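Local coordinates for protein endonuclease NucS (Thermococcus kodakarensis KOD1, PDB 5GKE) that cuts double-stranded DNA at mismatched base pairs, gripping the duplex as a two-subunit assembly that carries magnesium, at residues 37-42 with 47-52; 64-69 with 73-78. The protein carries 1 engineered substitution. All blocks are in the same frame, centred on the assembly; numbering follows the deposited sequence.

Interaction 1: residues 37-42 with 47-52. With nucleotides of chain D.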
loop_
_atom_site.group_PDB
_atom_site.type_symbol
_atom_site.label_atom_id
_atom_site.label_comp_id
_atom_site.label_asym_id
_atom_site.label_seq_id
_atom_site.Cartn_x
_atom_site.Cartn_y
_atom_site.Cartn_z
ATOM N N CYS A 37 -6.203 10.125 -21.993
ATOM C CA CYS A 37 -5.429 11.156 -21.320
ATOM C C CYS A 37 -3.932 10.905 -21.298
ATOM O O CYS A 37 -3.460 9.818 -21.626
ATOM C CB CYS A 37 -5.936 11.329 -19.889
ATOM S SG CYS A 37 -5.814 9.867 -18.868
ATOM N N LYS A 38 -3.203 11.956 -20.949
ATOM C CA LYS A 38 -1.798 11.883 -20.577
ATOM C C LYS A 38 -1.679 12.302 -19.106
ATOM O O LYS A 38 -2.473 13.119 -18.622
ATOM C CB LYS A 38 -0.945 12.795 -21.463
ATOM C CG LYS A 38 -0.861 12.410 -22.938
ATOM C CD LYS A 38 -0.198 13.550 -23.691
ATOM C CE LYS A 38 0.158 13.198 -25.121
ATOM N NZ LYS A 38 0.768 14.393 -25.775
ATOM N N VAL A 39 -0.707 11.755 -18.382
ATOM C CA VAL A 39 -0.568 12.106 -16.976
ATOM C C VAL A 39 0.859 12.542 -16.638
ATOM O O VAL A 39 1.838 11.860 -16.948
ATOM C CB VAL A 39 -0.983 10.943 -16.053
ATOM C CG1 VAL A 39 -0.937 11.393 -14.580
ATOM C CG2 VAL A 39 -2.387 10.467 -16.404
ATOM N N HIS A 40 0.969 13.694 -16.000
ATOM C CA HIS A 40 2.273 14.235 -15.652
ATOM C C HIS A 40 2.288 14.388 -14.139
ATOM O O HIS A 40 1.390 15.007 -13.570
ATOM C CB HIS A 40 2.523 15.557 -16.383
ATOM C CG HIS A 40 2.024 15.562 -17.797
ATOM N ND1 HIS A 40 2.695 14.934 -18.823
ATOM C CD2 HIS A 40 0.903 16.096 -18.346
ATOM C CE1 HIS A 40 2.014 15.086 -19.949
ATOM N NE2 HIS A 40 0.924 15.785 -19.686
ATOM N N TYR A 41 3.260 13.760 -13.479
ATOM C CA TYR A 41 3.326 13.816 -12.018
ATOM C C TYR A 41 4.693 14.322 -11.537
ATOM O O TYR A 41 5.739 13.863 -11.984
ATOM C CB TYR A 41 3.007 12.433 -11.401
ATOM C CG TYR A 41 3.547 12.291 -9.998
ATOM C CD1 TYR A 41 2.993 13.012 -8.942
ATOM C CD2 TYR A 41 4.643 11.473 -9.737
ATOM C CE1 TYR A 41 3.512 12.921 -7.664
ATOM C CE2 TYR A 41 5.170 11.369 -8.463
ATOM C CZ TYR A 41 4.610 12.097 -7.429
ATOM O OH TYR A 41 5.138 11.979 -6.158
ATOM N N ASP A 42 4.675 15.294 -10.638
ATOM C CA ASP A 42 5.910 15.797 -10.053
ATOM C C ASP A 42 5.739 16.129 -8.579
ATOM O O ASP A 42 4.892 16.951 -8.205
ATOM C CB ASP A 42 6.404 17.026 -10.813
ATOM C CG ASP A 42 7.854 17.386 -10.469
ATOM O OD1 ASP A 42 8.602 16.509 -9.967
ATOM O OD2 ASP A 42 8.243 18.547 -10.705
ATOM N N SER A 47 6.980 11.294 -12.799
ATOM C CA SER A 47 6.528 10.287 -13.760
ATOM C C SER A 47 5.790 10.856 -14.973
ATOM O O SER A 47 5.253 11.954 -14.930
ATOM C CB SER A 47 5.620 9.262 -13.067
ATOM O OG SER A 47 4.381 9.845 -12.693
ATOM N N GLU A 48 5.757 10.072 -16.046
ATOM C CA GLU A 48 5.040 10.443 -17.250
ATOM C C GLU A 48 4.248 9.253 -17.768
ATOM O O GLU A 48 4.732 8.124 -17.792
ATOM C CB GLU A 48 5.998 10.946 -18.329
ATOM C CG GLU A 48 6.590 12.328 -18.064
ATOM C CD GLU A 48 5.556 13.453 -18.137
ATOM O OE1 GLU A 48 4.571 13.331 -18.906
ATOM O OE2 GLU A 48 5.742 14.469 -17.426
ATOM N N LEU A 49 3.015 9.513 -18.170
ATOM C CA LEU A 49 2.188 8.493 -18.785
ATOM C C LEU A 49 1.609 9.034 -20.090
ATOM O O LEU A 49 0.931 10.066 -20.088
ATOM C CB LEU A 49 1.077 8.059 -17.818
ATOM C CG LEU A 49 0.248 6.848 -18.228
ATOM C CD1 LEU A 49 1.147 5.635 -18.391
ATOM C CD2 LEU A 49 -0.882 6.582 -17.224
ATOM N N GLY A 50 1.880 8.347 -21.201
ATOM C CA GLY A 50 1.355 8.755 -22.501
ATOM C C GLY A 50 -0.128 8.459 -22.721
ATOM O O GLY A 50 -0.787 7.859 -21.855
ATOM N N SER A 51 -0.638 8.866 -23.888
ATOM C CA SER A 51 -2.064 8.764 -24.239
ATOM C C SER A 51 -2.625 7.372 -24.073
ATOM O O SER A 51 -2.090 6.408 -24.612
ATOM C CB SER A 51 -2.311 9.203 -25.686
ATOM O OG SER A 51 -2.166 10.599 -25.852
ATOM N N GLY A 52 -3.731 7.281 -23.351
ATOM C CA GLY A 52 -4.374 6.007 -23.090
ATOM C C GLY A 52 -5.685 6.234 -22.363
ATOM O O GLY A 52 -5.908 7.293 -21.760
ATOM P P DG D 8 6.374 4.367 -6.286
ATOM O OP1 DG D 8 5.047 4.106 -6.903
ATOM O OP2 DG D 8 7.591 3.869 -6.971
ATOM O "O5'" DG D 8 6.507 5.944 -6.102
ATOM C "C5'" DG D 8 7.650 6.500 -5.489
ATOM C "C4'" DG D 8 7.261 7.635 -4.569
ATOM O "O4'" DG D 8 6.537 8.624 -5.329
ATOM C "C3'" DG D 8 6.343 7.241 -3.413
ATOM O "O3'" DG D 8 6.623 8.026 -2.277
ATOM C "C2'" DG D 8 4.952 7.538 -3.954
ATOM C "C1'" DG D 8 5.216 8.754 -4.828
ATOM N N9 DG D 8 4.302 8.829 -5.956
ATOM C C8 DG D 8 4.341 8.066 -7.096
ATOM N N7 DG D 8 3.383 8.333 -7.931
ATOM C C5 DG D 8 2.656 9.335 -7.300
ATOM C C6 DG D 8 1.502 10.021 -7.729
ATOM O O6 DG D 8 0.872 9.871 -8.784
ATOM N N1 DG D 8 1.081 10.959 -6.791
ATOM C C2 DG D 8 1.701 11.204 -5.585
ATOM N N2 DG D 8 1.151 12.153 -4.819
ATOM N N3 DG D 8 2.786 10.565 -5.170
ATOM C C4 DG D 8 3.205 9.645 -6.078
HETATM O O HOH W 1 2.281 9.926 -14.728
#

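Interaction 2: residues 64-69 with 73-78. With nucleotides of chain D; nucleotides of chain C.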
loop_
_atom_site.group_PDB
_atom_site.type_symbol
_atom_site.label_atom_id
_atom_site.label_comp_id
_atom_site.label_asym_id
_atom_site.label_seq_id
_atom_site.Cartn_x
_atom_site.Cartn_y
_atom_site.Cartn_z
ATOM N N PHE A 64 -7.432 11.381 -5.334
ATOM C CA PHE A 64 -7.399 11.531 -6.769
ATOM C C PHE A 64 -6.814 10.236 -7.282
ATOM O O PHE A 64 -5.685 9.914 -6.919
ATOM C CB PHE A 64 -6.531 12.736 -7.172
ATOM C CG PHE A 64 -6.731 13.189 -8.590
ATOM C CD1 PHE A 64 -7.078 14.492 -8.867
ATOM C CD2 PHE A 64 -6.603 12.309 -9.641
ATOM C CE1 PHE A 64 -7.281 14.903 -10.167
ATOM C CE2 PHE A 64 -6.809 12.719 -10.943
ATOM C CZ PHE A 64 -7.149 14.009 -11.209
ATOM N N LEU A 65 -7.567 9.490 -8.096
ATOM C CA LEU A 65 -7.098 8.193 -8.606
ATOM C C LEU A 65 -7.192 8.095 -10.116
ATOM O O LEU A 65 -8.234 8.384 -10.699
ATOM C CB LEU A 65 -7.898 7.043 -7.997
ATOM C CG LEU A 65 -8.173 7.073 -6.498
ATOM C CD1 LEU A 65 -9.062 5.917 -6.124
ATOM C CD2 LEU A 65 -6.885 7.006 -5.726
ATOM N N ILE A 66 -6.101 7.691 -10.749
ATOM C CA ILE A 66 -6.127 7.312 -12.160
ATOM C C ILE A 66 -5.896 5.793 -12.300
ATOM O O ILE A 66 -4.861 5.262 -11.870
ATOM C CB ILE A 66 -5.065 8.069 -12.984
ATOM C CG1 ILE A 66 -5.319 9.580 -12.964
ATOM C CG2 ILE A 66 -5.050 7.563 -14.420
ATOM C CD1 ILE A 66 -4.585 10.309 -11.905
ATOM N N HIS A 67 -6.854 5.092 -12.896
ATOM C CA HIS A 67 -6.754 3.636 -13.018
ATOM C C HIS A 67 -6.662 3.199 -14.459
ATOM O O HIS A 67 -7.453 3.634 -15.300
ATOM C CB HIS A 67 -7.943 2.937 -12.375
ATOM C CG HIS A 67 -7.805 2.704 -10.905
ATOM N ND1 HIS A 67 -7.061 1.661 -10.384
ATOM C CD2 HIS A 67 -8.339 3.350 -9.846
ATOM C CE1 HIS A 67 -7.136 1.692 -9.068
ATOM N NE2 HIS A 67 -7.905 2.706 -8.709
ATOM N N GLN A 68 -5.686 2.340 -14.741
ATOM C CA GLN A 68 -5.638 1.648 -16.012
ATOM C C GLN A 68 -6.490 0.390 -15.911
ATOM O O GLN A 68 -7.048 0.110 -14.849
ATOM C CB GLN A 68 -4.210 1.325 -16.382
ATOM C CG GLN A 68 -3.378 2.556 -16.436
ATOM C CD GLN A 68 -1.956 2.275 -16.843
ATOM O OE1 GLN A 68 -1.184 1.681 -16.083
ATOM N NE2 GLN A 68 -1.593 2.708 -18.047
ATOM N N SER A 69 -6.599 -0.369 -16.996
ATOM C CA SER A 69 -7.481 -1.544 -16.979
ATOM C C SER A 69 -6.808 -2.745 -16.308
ATOM O O SER A 69 -7.403 -3.807 -16.170
ATOM C CB SER A 69 -7.923 -1.901 -18.390
ATOM O OG SER A 69 -6.816 -1.834 -19.265
ATOM N N GLU A 73 -3.667 -1.298 -8.160
ATOM C CA GLU A 73 -3.185 0.014 -7.787
ATOM C C GLU A 73 -3.483 0.999 -8.873
ATOM O O GLU A 73 -3.384 0.667 -10.039
ATOM C CB GLU A 73 -1.683 -0.003 -7.515
ATOM C CG GLU A 73 -1.304 -0.774 -6.274
ATOM C CD GLU A 73 -2.087 -0.313 -5.076
ATOM O OE1 GLU A 73 -1.925 0.865 -4.688
ATOM O OE2 GLU A 73 -2.876 -1.122 -4.538
ATOM N N PRO A 74 -3.827 2.224 -8.493
ATOM C CA PRO A 74 -3.919 3.224 -9.547
ATOM C C PRO A 74 -2.511 3.504 -10.087
ATOM O O PRO A 74 -1.544 3.433 -9.331
ATOM C CB PRO A 74 -4.515 4.425 -8.814
ATOM C CG PRO A 74 -3.920 4.301 -7.415
ATOM C CD PRO A 74 -3.881 2.819 -7.140
ATOM N N VAL A 75 -2.388 3.805 -11.367
ATOM C CA VAL A 75 -1.083 4.125 -11.933
ATOM C C VAL A 75 -0.569 5.497 -11.454
ATOM O O VAL A 75 0.633 5.704 -11.320
ATOM C CB VAL A 75 -1.138 4.084 -13.474
ATOM C CG1 VAL A 75 -2.185 5.048 -13.977
ATOM C CG2 VAL A 75 0.226 4.406 -14.086
ATOM N N ASN A 76 -1.487 6.430 -11.208
ATOM C CA ASN A 76 -1.163 7.739 -10.625
ATOM C C ASN A 76 -2.235 8.143 -9.617
ATOM O O ASN A 76 -3.388 7.679 -9.693
ATOM C CB ASN A 76 -1.028 8.824 -11.691
ATOM C CG ASN A 76 0.320 8.787 -12.415
ATOM O OD1 ASN A 76 0.390 8.510 -13.607
ATOM N ND2 ASN A 76 1.387 9.087 -11.692
ATOM N N TRP A 77 -1.851 8.954 -8.638
ATOM C CA TRP A 77 -2.807 9.362 -7.614
ATOM C C TRP A 77 -2.349 10.580 -6.843
ATOM O O TRP A 77 -1.184 10.962 -6.889
ATOM C CB TRP A 77 -3.072 8.226 -6.616
ATOM C CG TRP A 77 -1.871 7.980 -5.741
ATOM C CD1 TRP A 77 -1.648 8.474 -4.488
ATOM C CD2 TRP A 77 -0.720 7.219 -6.080
ATOM N NE1 TRP A 77 -0.429 8.061 -4.026
ATOM C CE2 TRP A 77 0.169 7.288 -4.993
ATOM C CE3 TRP A 77 -0.345 6.478 -7.208
ATOM C CZ2 TRP A 77 1.398 6.645 -4.983
ATOM C CZ3 TRP A 77 0.881 5.838 -7.203
ATOM C CH2 TRP A 77 1.739 5.927 -6.098
ATOM N N GLN A 78 -3.294 11.182 -6.132
ATOM C CA GLN A 78 -2.972 12.017 -4.991
ATOM C C GLN A 78 -3.784 11.530 -3.808
ATOM O O GLN A 78 -4.935 11.154 -3.963
ATOM C CB GLN A 78 -3.271 13.490 -5.269
ATOM C CG GLN A 78 -2.277 14.189 -6.168
ATOM C CD GLN A 78 -1.034 14.654 -5.425
ATOM O OE1 GLN A 78 -0.324 13.851 -4.814
ATOM N NE2 GLN A 78 -0.760 15.963 -5.483
ATOM P P DG D 8 6.374 4.367 -6.286
ATOM O OP1 DG D 8 5.047 4.106 -6.903
ATOM O OP2 DG D 8 7.591 3.869 -6.971
ATOM O "O5'" DG D 8 6.507 5.944 -6.102
ATOM C "C5'" DG D 8 7.650 6.500 -5.489
ATOM C "C4'" DG D 8 7.261 7.635 -4.569
ATOM O "O4'" DG D 8 6.537 8.624 -5.329
ATOM C "C3'" DG D 8 6.343 7.241 -3.413
ATOM O "O3'" DG D 8 6.623 8.026 -2.277
ATOM C "C2'" DG D 8 4.952 7.538 -3.954
ATOM C "C1'" DG D 8 5.216 8.754 -4.828
ATOM N N9 DG D 8 4.302 8.829 -5.956
ATOM C C8 DG D 8 4.341 8.066 -7.096
ATOM N N7 DG D 8 3.383 8.333 -7.931
ATOM C C5 DG D 8 2.656 9.335 -7.300
ATOM C C6 DG D 8 1.502 10.021 -7.729
ATOM O O6 DG D 8 0.872 9.871 -8.784
ATOM N N1 DG D 8 1.081 10.959 -6.791
ATOM C C2 DG D 8 1.701 11.204 -5.585
ATOM N N2 DG D 8 1.151 12.153 -4.819
ATOM N N3 DG D 8 2.786 10.565 -5.170
ATOM C C4 DG D 8 3.205 9.645 -6.078
ATOM P P DT C 10 -2.928 -7.169 -1.125
ATOM O OP1 DT C 10 -4.336 -7.422 -1.508
ATOM O OP2 DT C 10 -2.023 -8.302 -0.855
ATOM O "O5'" DT C 10 -2.234 -6.305 -2.252
ATOM C "C5'" DT C 10 -2.732 -5.035 -2.575
ATOM C "C4'" DT C 10 -1.777 -4.352 -3.510
ATOM O "O4'" DT C 10 -0.571 -4.007 -2.773
ATOM C "C3'" DT C 10 -1.332 -5.223 -4.680
ATOM O "O3'" DT C 10 -1.288 -4.453 -5.871
ATOM C "C2'" DT C 10 0.058 -5.707 -4.258
ATOM C "C1'" DT C 10 0.559 -4.542 -3.415
ATOM N N1 DT C 10 1.574 -4.928 -2.369
ATOM C C2 DT C 10 2.779 -4.261 -2.339
ATOM O O2 DT C 10 3.059 -3.371 -3.110
ATOM N N3 DT C 10 3.646 -4.668 -1.360
ATOM C C4 DT C 10 3.446 -5.667 -0.423
ATOM O O4 DT C 10 4.304 -5.958 0.417
ATOM C C5 DT C 10 2.161 -6.347 -0.502
ATOM C C7 DT C 10 1.822 -7.451 0.473
ATOM C C6 DT C 10 1.293 -5.947 -1.465
HETATM O O HOH W 2 -4.150 1.063 -12.658
#

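Interaction 1: residues 37-42 with 47-52
Y41 lies with its ring alongside the side chain of S47 and overlaps the guanine of DG8 of chain D. S47 OG comes in at the ring edge, 3.4 Å from Y41 CD2. One face of the ring takes the base, whose C5 sits 3.3 Å above the ring plane, offset toward the rim. With CG anti to the backbone N (chi1 159°), the tyrosine reaches out flat along the base. Its OH bonds to E103 and to the backbone N of A45, which fixes the phenol end. S47 OG donates to a water, which in turn donates to V39 O.

On the opposite face of the hairpin, H40 ND1 donates to E48 OE1 at the ring edge, a His-carboxylate hydrogen bond modelled at 2.5 Å, a length too short to take literally, with ring and carboxylate planes 41° apart. The E48 chain bends at chi2 (-68°) to bring the carboxylate back over the neighbouring strand. V39 and L49, on the Y41 side, meet at their CB atoms (4.0 Å).

The backbones pair antiparallel until a beta bulge opposite K38, where S51 CA closes on C37 O. Strand 30-42, of which 37-42 is the end, has strand 103-109 on its other edge. S47 and E48 pair with a strand of the second subunit, so the sheet runs on across the dimer interface of this PH-like domain.

Interaction 2: residues 64-69 with 73-78
P74 lies over one face of the H67 imidazole, P74 CB 3.8 Å from the ring centroid and 13° off its normal, a CH-pi contact. H67 ND1 is bonded to K59 of the second subunit, which fixes the rotation of that ring. Next along, V75 points at the facing strand, its CG1 3.8 Å from I66 CG2. The extended side chain of Q68 passes V75 at about a right angle, while its NE2 reaches D122 of the second subunit. A water joins Q68 N to E73 O where the hairpin opens.

W77 belongs to the same face as L65, and L65 CD2 touches its CB. With chi1 at 70°, CG lies between backbone N and carbonyl carbon, and the indole swings away from the strand pair to lie over the guanine of DG8 of chain D, whose C5 is 3.6 Å above the ring plane. NE1 holds a DNA phosphate. N76 ND2 (3.1 Å) and W77 N (2.9 Å) both donate to O6 of DG8 of chain D, each bond nearly straight, so two donors read the same base oxygen. W77 O and Q78 OE1 also face the guanine, at distances too short to be trusted in detail. This is a base-recognition pocket, consistent with a guanine swung out of the duplex.

Backbone hydrogen bonds of the antiparallel pair, such as I66 N to N76 O (2.9 Å), tie the hairpin. Strand 64-67 pairs on its other edge with strand 52-58, while F64, I66 and Q78 pack against strand 103-109. L65 packs on H67 of the second subunit, and H67 in turn on its L65.

How the interactions relate
Interactions 1 and 2 are two hairpins of one PH-like domain, successive along the chain and part of the same curled sheet. Interaction 2 is the more buried; interaction 1 is partly buried, with one face carrying the polar H40 and E48. They touch where N76 ND2 probably bonds to S47 OG and where L49 packs on V75. Together they hold one guanine, Y41 from interaction 1 over one face and W77 from interaction 2 over the other, the latter hairpin adding the bonds to its edge. Both reach the second subunit, interaction 1 mainly by continuing the sheet, interaction 2 mainly through side chains, with Q68 O also taking a bond from K59 of the second subunit.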